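Local coordinates for protein phosphoglycerate kinase (Coxiella burnetii, PDB 4NG4) that catalyses the reversible transfer of a phosphoryl group between ATP and 3-phosphoglycerate, a step of glycolysis, as a monomeric two-domain kinase, at residues I29-N34 / V49-T54; I146-A151 / L171-P176. All blocks are in the same frame, centred on the assembly; numbering follows the deposited sequence.

Contact 1. Residues I29-N34 / V49-T54; sequences IREDLN and VRALPT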
ATOM      1  N   ILE A  29      12.134  16.646   7.216  1.00 40.35           N
ATOM      2  CA  ILE A  29      11.391  15.810   6.275  1.00 38.74           C
ATOM      3  C   ILE A  29      11.453  14.339   6.686  1.00 35.40           C
ATOM      4  O   ILE A  29      12.517  13.732   6.653  1.00 34.24           O
ATOM      5  CB  ILE A  29      11.959  15.938   4.846  1.00 40.23           C
ATOM      6  CG1 ILE A  29      11.982  17.397   4.404  1.00 43.52           C
ATOM      7  CG2 ILE A  29      11.138  15.119   3.859  1.00 39.38           C
ATOM      8  CD1 ILE A  29      12.746  17.596   3.118  1.00 44.82           C
ATOM      9  N   ARG A  30      10.306  13.770   7.050  1.00 34.14           N
ATOM     10  CA  ARG A  30      10.208  12.343   7.339  1.00 31.37           C
ATOM     11  C   ARG A  30       9.998  11.588   6.034  1.00 31.32           C
ATOM     12  O   ARG A  30       8.971  11.742   5.354  1.00 32.19           O
ATOM     13  CB  ARG A  30       9.056  12.060   8.305  1.00 30.67           C
ATOM     14  CG  ARG A  30       8.864  10.563   8.673  1.00 28.55           C
ATOM     15  CD  ARG A  30       9.910  10.067   9.625  1.00 27.54           C
ATOM     16  NE  ARG A  30       9.560   8.783  10.227  1.00 25.40           N
ATOM     17  CZ  ARG A  30       9.750   7.592   9.662  1.00 24.06           C
ATOM     18  NH1 ARG A  30      10.280   7.487   8.453  1.00 24.99           N
ATOM     19  NH2 ARG A  30       9.378   6.494  10.306  1.00 22.96           N
ATOM     20  N   GLU A  31      10.967  10.746   5.705  1.00 30.46           N
ATOM     21  CA  GLU A  31      10.926   9.945   4.492  1.00 30.79           C
ATOM     22  C   GLU A  31      10.990   8.445   4.833  1.00 28.61           C
ATOM     23  O   GLU A  31      11.308   8.060   5.960  1.00 26.74           O
ATOM     24  CB  GLU A  31      12.092  10.327   3.588  1.00 32.71           C
ATOM     25  CG  GLU A  31      12.116  11.793   3.159  1.00 35.72           C
ATOM     26  CD  GLU A  31      11.215  12.093   1.983  1.00 38.80           C
ATOM     27  OE1 GLU A  31      10.623  11.148   1.431  1.00 37.85           O
ATOM     28  OE2 GLU A  31      11.105  13.290   1.603  1.00 42.76           O
ATOM     29  N   ASP A  32      10.645   7.622   3.842  1.00 29.11           N
ATOM     30  CA  ASP A  32      10.745   6.166   3.903  1.00 27.92           C
ATOM     31  C   ASP A  32      11.951   5.797   3.048  1.00 28.76           C
ATOM     32  O   ASP A  32      11.844   5.564   1.860  1.00 30.88           O
ATOM     33  CB  ASP A  32       9.452   5.513   3.396  1.00 28.37           C
ATOM     34  CG  ASP A  32       9.476   3.982   3.475  1.00 29.64           C
ATOM     35  OD1 ASP A  32      10.465   3.379   3.949  1.00 29.58           O
ATOM     36  OD2 ASP A  32       8.481   3.350   3.052  1.00 33.23           O
ATOM     37  N   LEU A  33      13.111   5.791   3.681  1.00 28.15           N
ATOM     38  CA  LEU A  33      14.375   5.386   3.053  1.00 29.23           C
ATOM     39  C   LEU A  33      14.787   3.984   3.527  1.00 27.98           C
ATOM     40  O   LEU A  33      15.955   3.638   3.465  1.00 28.52           O
ATOM     41  CB  LEU A  33      15.466   6.408   3.409  1.00 29.83           C
ATOM     42  CG  LEU A  33      15.039   7.881   3.298  1.00 30.94           C
ATOM     43  CD1 LEU A  33      16.233   8.818   3.529  1.00 31.80           C
ATOM     44  CD2 LEU A  33      14.372   8.172   1.952  1.00 32.05           C
ATOM     45  N   ASN A  34      13.802   3.199   3.979  1.00 26.44           N
ATOM     46  CA  ASN A  34      13.981   1.857   4.574  1.00 25.30           C
ATOM     47  C   ASN A  34      14.314   0.821   3.504  1.00 26.56           C
ATOM     48  O   ASN A  34      13.496  -0.014   3.162  1.00 26.69           O
ATOM     49  CB  ASN A  34      12.688   1.461   5.335  1.00 24.01           C
ATOM     50  CG  ASN A  34      12.781   0.124   6.029  1.00 22.47           C
ATOM     51  OD1 ASN A  34      13.829  -0.283   6.483  1.00 23.06           O
ATOM     52  ND2 ASN A  34      11.663  -0.560   6.125  1.00 22.08           N
ATOM     53  N   VAL A  49      15.352   7.000  -4.719  1.00 48.29           N
ATOM     54  CA  VAL A  49      15.031   7.611  -6.020  1.00 52.16           C
ATOM     55  C   VAL A  49      13.661   8.315  -5.973  1.00 51.39           C
ATOM     56  O   VAL A  49      13.480   9.390  -6.555  1.00 53.87           O
ATOM     57  CB  VAL A  49      15.068   6.562  -7.189  1.00 55.33           C
ATOM     58  CG1 VAL A  49      14.499   7.152  -8.477  1.00 59.07           C
ATOM     59  CG2 VAL A  49      16.485   6.054  -7.433  1.00 57.15           C
ATOM     60  N   ARG A  50      12.714   7.705  -5.260  1.00 48.01           N
ATOM     61  CA  ARG A  50      11.368   8.263  -5.099  1.00 47.25           C
ATOM     62  C   ARG A  50      11.390   9.498  -4.179  1.00 45.77           C
ATOM     63  O   ARG A  50      10.784  10.517  -4.480  1.00 47.29           O
ATOM     64  CB  ARG A  50      10.421   7.187  -4.543  1.00 44.51           C
ATOM     65  CG  ARG A  50       9.151   6.909  -5.369  1.00 46.29           C
ATOM     66  CD  ARG A  50       8.817   5.397  -5.445  1.00 45.51           C
ATOM     67  NE  ARG A  50       9.193   4.685  -4.218  1.00 42.33           N
ATOM     68  CZ  ARG A  50       9.162   3.362  -4.053  1.00 41.86           C
ATOM     69  NH1 ARG A  50       8.738   2.564  -5.038  1.00 45.66           N
ATOM     70  NH2 ARG A  50       9.545   2.833  -2.890  1.00 36.10           N
ATOM     71  N   ALA A  51      12.115   9.408  -3.073  1.00 43.35           N
ATOM     72  CA  ALA A  51      12.187  10.497  -2.101  1.00 42.20           C
ATOM     73  C   ALA A  51      13.030  11.696  -2.566  1.00 45.16           C
ATOM     74  O   ALA A  51      12.899  12.794  -2.014  1.00 45.40           O
ATOM     75  CB  ALA A  51      12.712   9.974  -0.765  1.00 38.60           C
ATOM     76  N   LEU A  52      13.880  11.506  -3.571  1.00 47.78           N
ATOM     77  CA  LEU A  52      14.838  12.544  -3.950  1.00 50.96           C
ATOM     78  C   LEU A  52      14.204  13.923  -4.210  1.00 53.42           C
ATOM     79  O   LEU A  52      14.601  14.904  -3.593  1.00 54.18           O
ATOM     80  CB  LEU A  52      15.653  12.104  -5.162  1.00 54.37           C
ATOM     81  CG  LEU A  52      16.988  12.817  -5.273  1.00 57.15           C
ATOM     82  CD1 LEU A  52      17.933  12.258  -4.213  1.00 54.38           C
ATOM     83  CD2 LEU A  52      17.563  12.672  -6.676  1.00 61.12           C
ATOM     84  N   PRO A  53      13.204  14.006  -5.100  1.00 55.40           N
ATOM     85  CA  PRO A  53      12.677  15.330  -5.480  1.00 58.57           C
ATOM     86  C   PRO A  53      12.245  16.218  -4.306  1.00 56.79           C
ATOM     87  O   PRO A  53      12.453  17.432  -4.349  1.00 59.18           O
ATOM     88  CB  PRO A  53      11.465  14.988  -6.363  1.00 59.96           C
ATOM     89  CG  PRO A  53      11.701  13.580  -6.820  1.00 59.06           C
ATOM     90  CD  PRO A  53      12.413  12.916  -5.699  1.00 55.03           C
ATOM     91  N   THR A  54      11.637  15.610  -3.285  1.00 52.84           N
ATOM     92  CA  THR A  54      11.233  16.325  -2.070  1.00 51.40           C
ATOM     93  C   THR A  54      12.441  16.991  -1.425  1.00 51.94           C
ATOM     94  O   THR A  54      12.353  18.117  -0.935  1.00 53.55           O
ATOM     95  CB  THR A  54      10.579  15.380  -1.029  1.00 47.23           C
ATOM     96  OG1 THR A  54       9.315  14.916  -1.516  1.00 47.21           O
ATOM     97  CG2 THR A  54      10.375  16.093   0.308  1.00 46.08           C
TER
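Glu-31 meets helix 46-60 through Ala-51 and Thr-54, its side chain touching both. From CB, which points toward the helix, the chain leaves with CG anti to the carbonyl carbon (chi1 -59°). The chain then bends at chi2 (-82°), bringing CD to 3.8 Å from CB of Ala-51. The carboxylate splits its two oxygens between successive turns. OE1 lies 3.3 Å from Ala-51 CB, while OE2 comes up to Thr-54, 3.2 Å from its methyl CG2. These approaches are van der Waals in kind; the hydroxyl OG1 of Thr-54 probably hydrogen-bonds instead to Asp-150 OD2.

On one flank of the glutamate, CG2 of Ile-29 rests 3.8 Å from CG2 of Thr-54, the two side chains sliding past each other in opposite directions. On the other, CD2 of Leu-33 packs at 3.7 Å against CB of Ala-51. Alanine suits its place because its single methyl meets both OE1 of Glu-31 and CD2 of Leu-33, and threonine offers a methyl to Ile-29 and a hydroxyl to the neighbouring strand's end.

Asp-32, Leu-33 and Asn-34, in the turn leaving the strand, are predicted to bind substrate, and the contact thus includes part of that site. Residues 49-54 of helix 46-60 run nearly antiparallel to residues 29-31 of the strand (169°), across one face of the parallel sheet. The strand itself is bonded through its backbone to 64-69 on one edge and 146-149 on the other, while Thr-54 also touches Pro-176 and Leu-177 of helix 176-190.

Contact 2. Residues I146-A151 / L171-P176; sequences IFVMDA and LACAGP
Phe-147 and Met-149 lock onto Leu-171, Cys-173 and Gly-175 through alternating backbone bonds, the pattern of two parallel strands in a beta-alpha-beta unit whose connecting helix is 160-168. Phe-147 N gives a nearly straight bond to Leu-171 O (2.8 Å, 169°), and Cys-173 N returns one to Phe-147 O. Next, Met-149 N reaches Cys-173 O at 2.8 Å. The last bond runs from Gly-175 N to Met-149 O at 3.1 Å, its donor standing 59° out of the carbonyl plane as the second strand gives way to a helix.

Side chains alternate between the sheet's faces. Ile-146, Val-148, Leu-171 and Cys-173 share one: CG1 of Ile-146 lies 3.9 Å from CB of Leu-171, the two side chains side by side and pointing the same way. SG of Cys-173, set between its backbone N and carbonyl carbon (chi1 62°), packs 3.7 Å from CG2 of Val-148. The beta-branched Ile-146 and Val-148 suit the extended backbone, and the compact cysteine brings its SG against the CG2 methyls of both. The other face carries Phe-147, Met-149, Ala-172 and Ala-174. Helix 160-168 covers Phe-147, and the small alanines let the C-terminal helix 392-401 come close, with Leu-397 touching both Met-149 and Ala-174.

Farther out, strand 26-31 bonds to the other edge of 146-149, placing it inside the sheet, whereas 171-174 is an outermost strand. At the C-terminal end Gly-175 occupies the N-cap of helix 176-190. With only hydrogens at CA, it admits Asp-150, whose OD1 accepts a bond from Leu-177 N in that helix's first turn and sits 3.3 Å from Gly-175 CA.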
ATOM      1  N   ILE A 146       9.619  23.837  10.596  1.00 59.85           N
ATOM      2  CA  ILE A 146       8.577  23.134   9.847  1.00 57.54           C
ATOM      3  C   ILE A 146       8.834  21.630   9.807  1.00 52.54           C
ATOM      4  O   ILE A 146       9.975  21.193   9.623  1.00 50.69           O
ATOM      5  CB  ILE A 146       8.479  23.640   8.389  1.00 59.35           C
ATOM      6  CG1 ILE A 146       8.215  25.148   8.344  1.00 64.39           C
ATOM      7  CG2 ILE A 146       7.373  22.899   7.643  1.00 57.39           C
ATOM      8  CD1 ILE A 146       8.316  25.719   6.963  1.00 66.38           C
ATOM      9  N   PHE A 147       7.765  20.850   9.976  1.00 50.62           N
ATOM     10  CA  PHE A 147       7.818  19.399   9.805  1.00 46.52           C
ATOM     11  C   PHE A 147       7.048  18.995   8.562  1.00 45.81           C
ATOM     12  O   PHE A 147       5.908  19.417   8.379  1.00 47.79           O
ATOM     13  CB  PHE A 147       7.229  18.686  11.020  1.00 45.05           C
ATOM     14  CG  PHE A 147       7.197  17.184  10.886  1.00 41.37           C
ATOM     15  CD1 PHE A 147       8.371  16.470  10.692  1.00 38.92           C
ATOM     16  CD2 PHE A 147       5.997  16.487  10.950  1.00 40.90           C
ATOM     17  CE1 PHE A 147       8.361  15.099  10.576  1.00 35.22           C
ATOM     18  CE2 PHE A 147       5.977  15.110  10.823  1.00 37.42           C
ATOM     19  CZ  PHE A 147       7.165  14.415  10.639  1.00 35.09           C
ATOM     20  N   VAL A 148       7.671  18.166   7.725  1.00 43.41           N
ATOM     21  CA  VAL A 148       7.056  17.678   6.500  1.00 42.93           C
ATOM     22  C   VAL A 148       6.925  16.154   6.557  1.00 39.38           C
ATOM     23  O   VAL A 148       7.930  15.443   6.443  1.00 37.38           O
ATOM     24  CB  VAL A 148       7.891  18.075   5.273  1.00 44.20           C
ATOM     25  CG1 VAL A 148       7.176  17.687   4.002  1.00 44.88           C
ATOM     26  CG2 VAL A 148       8.143  19.550   5.282  1.00 47.91           C
ATOM     27  N   MET A 149       5.700  15.663   6.757  1.00 38.70           N
ATOM     28  CA  MET A 149       5.422  14.232   6.699  1.00 35.95           C
ATOM     29  C   MET A 149       5.294  13.823   5.252  1.00 36.31           C
ATOM     30  O   MET A 149       4.260  14.048   4.628  1.00 38.36           O
ATOM     31  CB  MET A 149       4.141  13.865   7.463  1.00 35.94           C
ATOM     32  CG  MET A 149       3.784  12.358   7.449  1.00 33.90           C
ATOM     33  SD  MET A 149       5.191  11.268   7.740  1.00 29.41           S
ATOM     34  CE  MET A 149       4.385   9.794   8.347  1.00 28.25           C
ATOM     35  N   ASP A 150       6.347  13.202   4.735  1.00 35.23           N
ATOM     36  CA  ASP A 150       6.404  12.759   3.354  1.00 36.20           C
ATOM     37  C   ASP A 150       6.564  11.238   3.296  1.00 34.37           C
ATOM     38  O   ASP A 150       7.246  10.733   2.409  1.00 34.67           O
ATOM     39  CB  ASP A 150       7.586  13.454   2.677  1.00 37.52           C
ATOM     40  CG  ASP A 150       7.573  13.326   1.170  1.00 40.03           C
ATOM     41  OD1 ASP A 150       6.494  13.508   0.548  1.00 42.37           O
ATOM     42  OD2 ASP A 150       8.662  13.061   0.602  1.00 40.37           O
ATOM     43  N   ALA A 151       5.921  10.519   4.226  1.00 33.18           N
ATOM     44  CA  ALA A 151       6.127   9.065   4.389  1.00 31.39           C
ATOM     45  C   ALA A 151       4.828   8.232   4.559  1.00 31.57           C
ATOM     46  O   ALA A 151       4.579   7.643   5.629  1.00 30.04           O
ATOM     47  CB  ALA A 151       7.065   8.825   5.564  1.00 29.34           C
ATOM     48  N   LEU A 171       4.974  24.302  12.690  1.00 64.85           N
ATOM     49  CA  LEU A 171       4.287  24.266  11.407  1.00 64.70           C
ATOM     50  C   LEU A 171       4.406  22.837  10.856  1.00 59.45           C
ATOM     51  O   LEU A 171       5.510  22.304  10.751  1.00 56.79           O
ATOM     52  CB  LEU A 171       4.938  25.305  10.480  1.00 67.40           C
ATOM     53  CG  LEU A 171       4.079  26.224   9.599  1.00 71.63           C
ATOM     54  CD1 LEU A 171       2.662  26.397  10.129  1.00 74.13           C
ATOM     55  CD2 LEU A 171       4.748  27.595   9.425  1.00 75.44           C
ATOM     56  N   ALA A 172       3.276  22.199  10.550  1.00 58.45           N
ATOM     57  CA  ALA A 172       3.290  20.804  10.061  1.00 54.06           C
ATOM     58  C   ALA A 172       2.499  20.656   8.764  1.00 54.31           C
ATOM     59  O   ALA A 172       1.438  21.268   8.601  1.00 57.59           O
ATOM     60  CB  ALA A 172       2.755  19.856  11.126  1.00 52.16           C
ATOM     61  N   CYS A 173       3.025  19.847   7.847  1.00 51.42           N
ATOM     62  CA  CYS A 173       2.428  19.669   6.527  1.00 52.20           C
ATOM     63  C   CYS A 173       2.817  18.320   5.914  1.00 48.62           C
ATOM     64  O   CYS A 173       3.580  17.550   6.503  1.00 45.29           O
ATOM     65  CB  CYS A 173       2.881  20.796   5.610  1.00 55.16           C
ATOM     66  SG  CYS A 173       4.632  20.801   5.355  1.00 54.32           S
ATOM     67  N   ALA A 174       2.277  18.046   4.730  1.00 49.54           N
ATOM     68  CA  ALA A 174       2.622  16.847   3.979  1.00 47.02           C
ATOM     69  C   ALA A 174       3.526  17.209   2.799  1.00 47.96           C
ATOM     70  O   ALA A 174       3.396  18.290   2.223  1.00 51.30           O
ATOM     71  CB  ALA A 174       1.360  16.155   3.496  1.00 47.66           C
ATOM     72  N   GLY A 175       4.436  16.301   2.454  1.00 45.37           N
ATOM     73  CA  GLY A 175       5.293  16.457   1.285  1.00 46.66           C
ATOM     74  C   GLY A 175       4.583  15.977   0.034  1.00 48.33           C
ATOM     75  O   GLY A 175       3.479  15.438   0.125  1.00 48.23           O
ATOM     76  N   PRO A 176       5.212  16.156  -1.146  1.00 50.43           N
ATOM     77  CA  PRO A 176       4.598  15.777  -2.430  1.00 52.71           C
ATOM     78  C   PRO A 176       4.370  14.266  -2.668  1.00 50.65           C
ATOM     79  O   PRO A 176       3.459  13.900  -3.404  1.00 52.35           O
ATOM     80  CB  PRO A 176       5.562  16.359  -3.473  1.00 55.54           C
ATOM     81  CG  PRO A 176       6.836  16.509  -2.778  1.00 53.60           C
ATOM     82  CD  PRO A 176       6.523  16.792  -1.342  1.00 51.35           C
TER

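From the N terminus, the chain runs along strand 26-31, passes through the turn with predicted substrate-binding residues, and folds back as helix 46-60, closing the short loop of contact 1. It then builds the other half of the sheet before strand 146-149 enters beside 26-31; the crossover through helix 160-168 closes contact 2. The two loops therefore follow in series, neither enclosing nor crossing the other. Their strands adjoin in one parallel sheet, and Asp-150 joins them, its carboxylate lying near that of Glu-31 as well as reaching helix 46-60. Together they tie helices 46-60 and 176-190 to the C-terminal ends of strands 26-31 and 146-149.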